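Local coordinates for protein interferon gamma receptor 1 (Gallus gallus, PDB 4EQ3) that probably binds the cytokine interferon gamma through its extracellular part, two fibronectin type III-like domains of a membrane receptor, both present in this chain, at residues 12-17 / 94-99; 44-49 / 79-84. One frame throughout, in Å; residues are numbered along the deposited sequence.

Interaction 1. Residues 12-17 / 94-99; sequences PSPTGT and QYVETD
Val96 points its side chain into the segment 12-17 and is met there by Pro14 and Thr17. Its CG1 branch does the touching, set between the backbone N and carbonyl carbon (chi1 53°). Val96 CG1 lies 4.0 Å from Pro14 CB, the two side chains sliding past each other in opposite directions, and 3.8 Å from the carbonyl atom Pro14 O. Thr17 comes at Val96 differently, tip to tip, its methyl CG2 stopping 4.1 Å from Val96 CG1. Two residues on, Thr98 crosses Thr17 obliquely, with Thr98 CG2 4.0 Å from Thr17 CB. At the other end Ser13 CB rests on the carbonyl of Gln94, while Ser13 OG turns back to donate a hydrogen bond to Pro14 O of its own segment. The two segments run nearly the same way, 8° apart, yet no direct hydrogen bond joins them. A water links them instead, 3.0 Å from Thr17 OG1 and accepting from Asp99 N at 2.9 Å. Pro14 and Thr17 also touch Ile84 of strand 81-88. The joint between the chain's N-terminal lead-in and the edge strand of the N-terminal domain's four-stranded sheet thus rests on methyl and proline packing, with a single water supplying the polar link.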
ATOM      1  N   PRO A  12     -28.913 -13.858  -8.312  1.00 46.14           N
ATOM      2  CA  PRO A  12     -28.623 -12.699  -7.496  1.00 40.76           C
ATOM      3  C   PRO A  12     -27.280 -12.124  -7.861  1.00 33.34           C
ATOM      4  O   PRO A  12     -26.518 -12.797  -8.477  1.00 33.38           O
ATOM      5  CB  PRO A  12     -28.621 -13.289  -6.106  1.00 41.86           C
ATOM      6  CG  PRO A  12     -28.200 -14.643  -6.287  1.00 43.33           C
ATOM      7  CD  PRO A  12     -28.790 -15.104  -7.549  1.00 44.86           C
ATOM      8  N   SER A  13     -27.037 -10.882  -7.479  1.00 37.27           N
ATOM      9  CA  SER A  13     -25.792 -10.194  -7.783  1.00 35.56           C
ATOM     10  C   SER A  13     -24.779 -10.463  -6.685  1.00 30.50           C
ATOM     11  O   SER A  13     -25.150 -10.776  -5.560  1.00 31.00           O
ATOM     12  CB  SER A  13     -26.029  -8.688  -7.889  1.00 33.03           C
ATOM     13  OG  SER A  13     -26.161  -8.107  -6.602  1.00 37.31           O
ATOM     14  N   PRO A  14     -23.489 -10.330  -7.005  1.00 30.16           N
ATOM     15  CA  PRO A  14     -22.473 -10.475  -5.960  1.00 29.28           C
ATOM     16  C   PRO A  14     -22.781  -9.575  -4.763  1.00 32.72           C
ATOM     17  O   PRO A  14     -23.630  -8.664  -4.831  1.00 28.62           O
ATOM     18  CB  PRO A  14     -21.189 -10.024  -6.659  1.00 28.90           C
ATOM     19  CG  PRO A  14     -21.439 -10.288  -8.111  1.00 29.91           C
ATOM     20  CD  PRO A  14     -22.900  -9.998  -8.313  1.00 30.64           C
ATOM     21  N   THR A  15     -22.088  -9.825  -3.662  1.00 31.55           N
ATOM     22  CA  THR A  15     -22.375  -9.115  -2.434  1.00 32.57           C
ATOM     23  C   THR A  15     -21.093  -8.820  -1.657  1.00 30.87           C
ATOM     24  O   THR A  15     -20.036  -9.374  -1.958  1.00 27.98           O
ATOM     25  CB  THR A  15     -23.346  -9.928  -1.557  1.00 35.34           C
ATOM     26  OG1 THR A  15     -24.060  -9.045  -0.683  1.00 44.83           O
ATOM     27  CG2 THR A  15     -22.603 -10.967  -0.756  1.00 32.09           C
ATOM     28  N   GLY A  16     -21.197  -7.916  -0.688  1.00 27.85           N
ATOM     29  CA  GLY A  16     -20.092  -7.582   0.189  1.00 26.17           C
ATOM     30  C   GLY A  16     -18.857  -7.104  -0.541  1.00 24.47           C
ATOM     31  O   GLY A  16     -17.734  -7.494  -0.198  1.00 23.33           O
ATOM     32  N   THR A  17     -19.049  -6.262  -1.552  1.00 25.91           N
ATOM     33  CA  THR A  17     -17.921  -5.769  -2.325  1.00 24.12           C
ATOM     34  C   THR A  17     -16.972  -5.018  -1.418  1.00 24.22           C
ATOM     35  O   THR A  17     -17.400  -4.304  -0.509  1.00 23.84           O
ATOM     36  CB  THR A  17     -18.363  -4.852  -3.485  1.00 28.34           C
ATOM     37  OG1 THR A  17     -18.922  -3.633  -2.964  1.00 26.19           O
ATOM     38  CG2 THR A  17     -19.381  -5.567  -4.349  1.00 28.36           C
ATOM     39  N   GLN A  94     -27.380  -8.532 -12.598  1.00 25.57           N
ATOM     40  CA  GLN A  94     -27.025  -7.166 -12.942  1.00 28.78           C
ATOM     41  C   GLN A  94     -25.717  -6.882 -12.219  1.00 28.78           C
ATOM     42  O   GLN A  94     -25.288  -7.670 -11.366  1.00 27.14           O
ATOM     43  CB  GLN A  94     -28.108  -6.192 -12.488  1.00 27.09           C
ATOM     44  CG  GLN A  94     -29.514  -6.538 -12.971  1.00 28.55           C
ATOM     45  CD  GLN A  94     -29.716  -6.307 -14.471  1.00 32.04           C
ATOM     46  OE1 GLN A  94     -28.758  -6.110 -15.228  1.00 26.84           O
ATOM     47  NE2 GLN A  94     -30.973  -6.343 -14.904  1.00 31.40           N
ATOM     48  N   TYR A  95     -25.084  -5.768 -12.555  1.00 29.34           N
ATOM     49  CA  TYR A  95     -23.829  -5.394 -11.928  1.00 27.64           C
ATOM     50  C   TYR A  95     -24.078  -4.756 -10.578  1.00 26.03           C
ATOM     51  O   TYR A  95     -25.092  -4.113 -10.367  1.00 24.19           O
ATOM     52  CB  TYR A  95     -23.079  -4.393 -12.790  1.00 27.44           C
ATOM     53  CG  TYR A  95     -22.237  -4.988 -13.885  1.00 28.65           C
ATOM     54  CD1 TYR A  95     -21.105  -5.743 -13.591  1.00 28.34           C
ATOM     55  CD2 TYR A  95     -22.547  -4.760 -15.214  1.00 31.41           C
ATOM     56  CE1 TYR A  95     -20.323  -6.267 -14.599  1.00 31.15           C
ATOM     57  CE2 TYR A  95     -21.772  -5.280 -16.224  1.00 35.39           C
ATOM     58  CZ  TYR A  95     -20.665  -6.031 -15.914  1.00 32.90           C
ATOM     59  OH  TYR A  95     -19.896  -6.544 -16.929  1.00 38.55           O
ATOM     60  N   VAL A  96     -23.144  -4.948  -9.656  1.00 27.31           N
ATOM     61  CA  VAL A  96     -23.182  -4.228  -8.399  1.00 24.99           C
ATOM     62  C   VAL A  96     -21.908  -3.403  -8.341  1.00 24.20           C
ATOM     63  O   VAL A  96     -20.822  -3.894  -8.674  1.00 24.58           O
ATOM     64  CB  VAL A  96     -23.269  -5.180  -7.186  1.00 28.09           C
ATOM     65  CG1 VAL A  96     -22.163  -6.207  -7.255  1.00 27.78           C
ATOM     66  CG2 VAL A  96     -23.212  -4.393  -5.879  1.00 26.68           C
ATOM     67  N   GLU A  97     -22.052  -2.149  -7.925  1.00 25.58           N
ATOM     68  CA  GLU A  97     -20.975  -1.170  -7.982  1.00 26.15           C
ATOM     69  C   GLU A  97     -20.296  -0.987  -6.622  1.00 23.27           C
ATOM     70  O   GLU A  97     -20.945  -1.079  -5.579  1.00 24.77           O
ATOM     71  CB  GLU A  97     -21.553   0.169  -8.460  1.00 26.46           C
ATOM     72  CG  GLU A  97     -20.530   1.213  -8.838  1.00 26.85           C
ATOM     73  CD  GLU A  97     -21.166   2.398  -9.567  1.00 32.72           C
ATOM     74  OE1 GLU A  97     -21.666   3.324  -8.889  1.00 30.73           O
ATOM     75  OE2 GLU A  97     -21.170   2.384 -10.817  1.00 29.39           O
ATOM     76  N   THR A  98     -18.996  -0.716  -6.631  1.00 20.71           N
ATOM     77  CA  THR A  98     -18.286  -0.451  -5.381  1.00 20.03           C
ATOM     78  C   THR A  98     -18.442   1.015  -4.965  1.00 24.94           C
ATOM     79  O   THR A  98     -18.900   1.858  -5.756  1.00 22.94           O
ATOM     80  CB  THR A  98     -16.776  -0.745  -5.498  1.00 18.67           C
ATOM     81  OG1 THR A  98     -16.188   0.110  -6.488  1.00 19.89           O
ATOM     82  CG2 THR A  98     -16.517  -2.205  -5.866  1.00 19.34           C
ATOM     83  N   ASP A  99     -18.057   1.315  -3.727  1.00 23.78           N
ATOM     84  CA  ASP A  99     -17.855   2.694  -3.305  1.00 23.99           C
ATOM     85  C   ASP A  99     -16.828   3.343  -4.223  1.00 23.13           C
ATOM     86  O   ASP A  99     -16.018   2.656  -4.859  1.00 19.91           O
ATOM     87  CB  ASP A  99     -17.325   2.767  -1.871  1.00 26.93           C
ATOM     88  CG  ASP A  99     -18.324   2.261  -0.838  1.00 33.18           C
ATOM     89  OD1 ASP A  99     -19.547   2.258  -1.117  1.00 29.53           O
ATOM     90  OD2 ASP A  99     -17.874   1.875   0.265  1.00 31.23           O
TER
HETATM   91  O   HOH W   1     -17.545  -1.089  -2.137  1.00 36.85           O

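Interaction 2. Residues 44-49 / 79-84; sequences EVKPYL and SYWFRI
Arg83 reaches across to Glu44 and closes a salt bridge on the sheet face they share with Lys46 and Trp81. From Arg83 CB, chi1 (71°) sets CG between the backbone N and carbonyl carbon, 3.9 Å from Glu44 CB. Beyond CG the chain is extended; Arg83 CD passes Glu44 OE1 at 3.9 Å, and Arg83 NE and NH2 both donate to that one oxygen, at 2.7 and 2.8 Å. The grip is side-on, with carboxylate and guanidinium planes 7° apart, and should fix how the guanidinium is turned. Beneath it, Glu44 and Arg83 exchange two backbone hydrogen bonds as an antiparallel hydrogen-bonded pair. Lys46 pairs likewise with Trp81, though its bond from Trp81 N is weak; its NZ makes an off-centre cation-pi contact 5.0 Å from the centroid of the six-membered ring. On the opposite face Val45 CG2 packs 3.4 Å from Phe82 CE2 and also meets the edge of the Tyr80 ring. Tyr53 adds a cation-pi contact to Arg83, and Tyr95 of strand 91-97 touches both Glu44 and Arg83. Strands 40-46 and 81-88 are the two inner strands of a four-stranded antiparallel sheet, flanked by 54-62 and 91-97.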
ATOM      1  N   GLU A  44     -15.778  -4.962 -14.075  1.00 22.32           N
ATOM      2  CA  GLU A  44     -15.477  -3.797 -14.897  1.00 27.29           C
ATOM      3  C   GLU A  44     -14.918  -2.634 -14.076  1.00 23.84           C
ATOM      4  O   GLU A  44     -15.190  -2.514 -12.879  1.00 20.51           O
ATOM      5  CB  GLU A  44     -16.727  -3.342 -15.641  1.00 29.29           C
ATOM      6  CG  GLU A  44     -17.288  -4.394 -16.571  1.00 30.23           C
ATOM      7  CD  GLU A  44     -18.333  -3.822 -17.504  1.00 34.73           C
ATOM      8  OE1 GLU A  44     -19.229  -3.093 -17.027  1.00 32.55           O
ATOM      9  OE2 GLU A  44     -18.245  -4.096 -18.719  1.00 40.05           O
ATOM     10  N   VAL A  45     -14.138  -1.781 -14.733  1.00 21.55           N
ATOM     11  CA  VAL A  45     -13.587  -0.591 -14.095  1.00 20.04           C
ATOM     12  C   VAL A  45     -14.010   0.685 -14.841  1.00 22.73           C
ATOM     13  O   VAL A  45     -14.058   0.699 -16.060  1.00 25.93           O
ATOM     14  CB  VAL A  45     -12.065  -0.668 -14.043  1.00 19.58           C
ATOM     15  CG1 VAL A  45     -11.496  -0.922 -15.435  1.00 22.56           C
ATOM     16  CG2 VAL A  45     -11.479   0.599 -13.426  1.00 18.99           C
ATOM     17  N   LYS A  46     -14.358   1.725 -14.130  1.00 28.63           N
ATOM     18  CA  LYS A  46     -14.650   3.016 -14.712  1.00 31.57           C
ATOM     19  C   LYS A  46     -13.524   4.032 -14.352  1.00 29.42           C
ATOM     20  O   LYS A  46     -13.459   4.489 -13.260  1.00 26.83           O
ATOM     21  CB  LYS A  46     -16.023   3.484 -14.282  1.00 29.52           C
ATOM     22  CG  LYS A  46     -16.366   4.855 -14.718  1.00 32.88           C
ATOM     23  CD  LYS A  46     -17.805   5.176 -14.677  1.00 33.71           C
ATOM     24  CE  LYS A  46     -18.390   5.192 -13.300  1.00 30.72           C
ATOM     25  NZ  LYS A  46     -19.497   6.065 -13.107  1.00 34.28           N
ATOM     26  N   PRO A  47     -12.641   4.304 -15.307  1.00 25.91           N
ATOM     27  CA  PRO A  47     -11.531   5.238 -15.108  1.00 25.41           C
ATOM     28  C   PRO A  47     -12.034   6.667 -15.232  1.00 31.51           C
ATOM     29  O   PRO A  47     -13.040   6.898 -15.903  1.00 28.92           O
ATOM     30  CB  PRO A  47     -10.595   4.931 -16.276  1.00 29.11           C
ATOM     31  CG  PRO A  47     -11.179   3.728 -16.976  1.00 34.82           C
ATOM     32  CD  PRO A  47     -12.624   3.728 -16.659  1.00 30.73           C
ATOM     33  N   TYR A  48     -11.337   7.619 -14.619  1.00 36.54           N
ATOM     34  CA  TYR A  48     -11.855   8.982 -14.533  1.00 36.98           C
ATOM     35  C   TYR A  48     -11.928   9.693 -15.891  1.00 40.10           C
ATOM     36  O   TYR A  48     -12.858  10.456 -16.140  1.00 39.35           O
ATOM     37  CB  TYR A  48     -11.043   9.808 -13.522  1.00 36.15           C
ATOM     38  CG  TYR A  48      -9.935  10.644 -14.132  1.00 38.56           C
ATOM     39  CD1 TYR A  48     -10.124  11.997 -14.384  1.00 41.15           C
ATOM     40  CD2 TYR A  48      -8.703  10.081 -14.458  1.00 39.29           C
ATOM     41  CE1 TYR A  48      -9.121  12.770 -14.945  1.00 43.13           C
ATOM     42  CE2 TYR A  48      -7.690  10.846 -15.015  1.00 39.70           C
ATOM     43  CZ  TYR A  48      -7.907  12.194 -15.256  1.00 44.23           C
ATOM     44  OH  TYR A  48      -6.920  12.979 -15.814  1.00 46.06           O
ATOM     45  N   LEU A  49     -10.955   9.429 -16.761  1.00 38.97           N
ATOM     46  CA  LEU A  49     -10.851  10.123 -18.047  1.00 43.39           C
ATOM     47  C   LEU A  49     -12.023   9.852 -18.968  1.00 45.22           C
ATOM     48  O   LEU A  49     -12.627  10.780 -19.496  1.00 44.66           O
ATOM     49  CB  LEU A  49      -9.553   9.753 -18.772  1.00 47.38           C
ATOM     50  CG  LEU A  49      -8.365  10.674 -18.490  1.00 50.61           C
ATOM     51  CD1 LEU A  49      -7.086  10.163 -19.142  1.00 50.56           C
ATOM     52  CD2 LEU A  49      -8.678  12.104 -18.928  1.00 53.49           C
ATOM     53  N   SER A  79     -10.541   9.461  -9.243  1.00 23.36           N
ATOM     54  CA  SER A  79     -11.426   8.415  -8.743  1.00 23.36           C
ATOM     55  C   SER A  79     -11.579   7.240  -9.713  1.00 23.74           C
ATOM     56  O   SER A  79     -11.390   7.374 -10.927  1.00 22.74           O
ATOM     57  CB  SER A  79     -12.814   8.997  -8.429  1.00 22.72           C
ATOM     58  OG  SER A  79     -12.749  10.014  -7.443  1.00 24.20           O
ATOM     59  N   TYR A  80     -11.912   6.081  -9.151  1.00 23.34           N
ATOM     60  CA  TYR A  80     -12.236   4.892  -9.930  1.00 21.26           C
ATOM     61  C   TYR A  80     -13.487   4.277  -9.329  1.00 21.95           C
ATOM     62  O   TYR A  80     -13.718   4.377  -8.121  1.00 20.82           O
ATOM     63  CB  TYR A  80     -11.108   3.856  -9.854  1.00 22.87           C
ATOM     64  CG  TYR A  80      -9.846   4.172 -10.639  1.00 23.71           C
ATOM     65  CD1 TYR A  80      -9.673   3.701 -11.939  1.00 22.86           C
ATOM     66  CD2 TYR A  80      -8.810   4.900 -10.065  1.00 21.26           C
ATOM     67  CE1 TYR A  80      -8.504   3.963 -12.652  1.00 24.12           C
ATOM     68  CE2 TYR A  80      -7.642   5.164 -10.771  1.00 21.16           C
ATOM     69  CZ  TYR A  80      -7.501   4.696 -12.060  1.00 21.49           C
ATOM     70  OH  TYR A  80      -6.347   4.972 -12.749  1.00 26.05           O
ATOM     71  N   TRP A  81     -14.297   3.648 -10.171  1.00 20.42           N
ATOM     72  CA  TRP A  81     -15.363   2.797  -9.690  1.00 21.63           C
ATOM     73  C   TRP A  81     -15.156   1.411 -10.288  1.00 23.71           C
ATOM     74  O   TRP A  81     -14.555   1.274 -11.361  1.00 25.18           O
ATOM     75  CB  TRP A  81     -16.738   3.354 -10.070  1.00 23.75           C
ATOM     76  CG  TRP A  81     -17.177   4.485  -9.193  1.00 23.68           C
ATOM     77  CD1 TRP A  81     -17.987   4.411  -8.097  1.00 21.26           C
ATOM     78  CD2 TRP A  81     -16.810   5.858  -9.331  1.00 20.40           C
ATOM     79  NE1 TRP A  81     -18.148   5.657  -7.546  1.00 22.99           N
ATOM     80  CE2 TRP A  81     -17.438   6.563  -8.288  1.00 23.02           C
ATOM     81  CE3 TRP A  81     -16.007   6.557 -10.234  1.00 25.98           C
ATOM     82  CZ2 TRP A  81     -17.297   7.938  -8.127  1.00 26.31           C
ATOM     83  CZ3 TRP A  81     -15.874   7.927 -10.078  1.00 27.91           C
ATOM     84  CH2 TRP A  81     -16.510   8.600  -9.028  1.00 27.81           C
ATOM     85  N   PHE A  82     -15.626   0.386  -9.588  1.00 24.09           N
ATOM     86  CA  PHE A  82     -15.561  -0.976 -10.119  1.00 23.01           C
ATOM     87  C   PHE A  82     -16.916  -1.630  -9.944  1.00 23.29           C
ATOM     88  O   PHE A  82     -17.710  -1.209  -9.103  1.00 23.37           O
ATOM     89  CB  PHE A  82     -14.474  -1.805  -9.420  1.00 23.69           C
ATOM     90  CG  PHE A  82     -13.150  -1.113  -9.325  1.00 22.94           C
ATOM     91  CD1 PHE A  82     -12.805  -0.405  -8.182  1.00 22.40           C
ATOM     92  CD2 PHE A  82     -12.247  -1.165 -10.376  1.00 20.48           C
ATOM     93  CE1 PHE A  82     -11.579   0.237  -8.084  1.00 22.86           C
ATOM     94  CE2 PHE A  82     -11.025  -0.524 -10.291  1.00 26.33           C
ATOM     95  CZ  PHE A  82     -10.691   0.185  -9.141  1.00 23.71           C
ATOM     96  N   ARG A  83     -17.201  -2.653 -10.743  1.00 20.49           N
ATOM     97  CA  ARG A  83     -18.481  -3.344 -10.608  1.00 21.41           C
ATOM     98  C   ARG A  83     -18.371  -4.801 -11.041  1.00 19.67           C
ATOM     99  O   ARG A  83     -17.514  -5.162 -11.841  1.00 20.36           O
ATOM    100  CB  ARG A  83     -19.589  -2.623 -11.393  1.00 20.63           C
ATOM    101  CG  ARG A  83     -19.486  -2.734 -12.909  1.00 24.06           C
ATOM    102  CD  ARG A  83     -20.629  -1.947 -13.566  1.00 27.26           C
ATOM    103  NE  ARG A  83     -20.624  -1.991 -15.026  1.00 30.70           N
ATOM    104  CZ  ARG A  83     -21.518  -1.351 -15.781  1.00 33.12           C
ATOM    105  NH1 ARG A  83     -22.470  -0.633 -15.205  1.00 30.41           N
ATOM    106  NH2 ARG A  83     -21.468  -1.430 -17.103  1.00 34.62           N
ATOM    107  N   ILE A  84     -19.241  -5.639 -10.496  1.00 23.79           N
ATOM    108  CA  ILE A  84     -19.157  -7.059 -10.783  1.00 24.31           C
ATOM    109  C   ILE A  84     -20.533  -7.628 -11.030  1.00 24.13           C
ATOM    110  O   ILE A  84     -21.468  -7.322 -10.306  1.00 25.02           O
ATOM    111  CB  ILE A  84     -18.564  -7.837  -9.592  1.00 22.90           C
ATOM    112  CG1 ILE A  84     -17.331  -7.116  -9.024  1.00 22.06           C
ATOM    113  CG2 ILE A  84     -18.252  -9.277 -10.010  1.00 25.26           C
ATOM    114  CD1 ILE A  84     -17.471  -6.709  -7.580  1.00 20.98           C
TER
HETATM  115  O   HOH W   2      -9.487   7.341 -12.562  1.00 36.85           O

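Overall arrangement
Both interactions belong to the N-terminal of the two fibronectin type III-like domains, their centres about 13 Å apart. Along the chain interaction 2 is nested inside interaction 1: residues 44-49 and 79-84 both fall between 12-17 and 94-99. They meet in one sheet, where strand 81-88 lies between 40-46 and 91-97; Thr98 N with Phe82 O and Val96 N with Ile84 O are probable hydrogen bonds between them. Interaction 2 joins the two inner strands, whereas interaction 1 lays the segment preceding strand 17-22 against the edge strand. Thr15 also bonds to Gln31 of strand 25-31, so the N-terminal segment connects both layers of the beta sandwich.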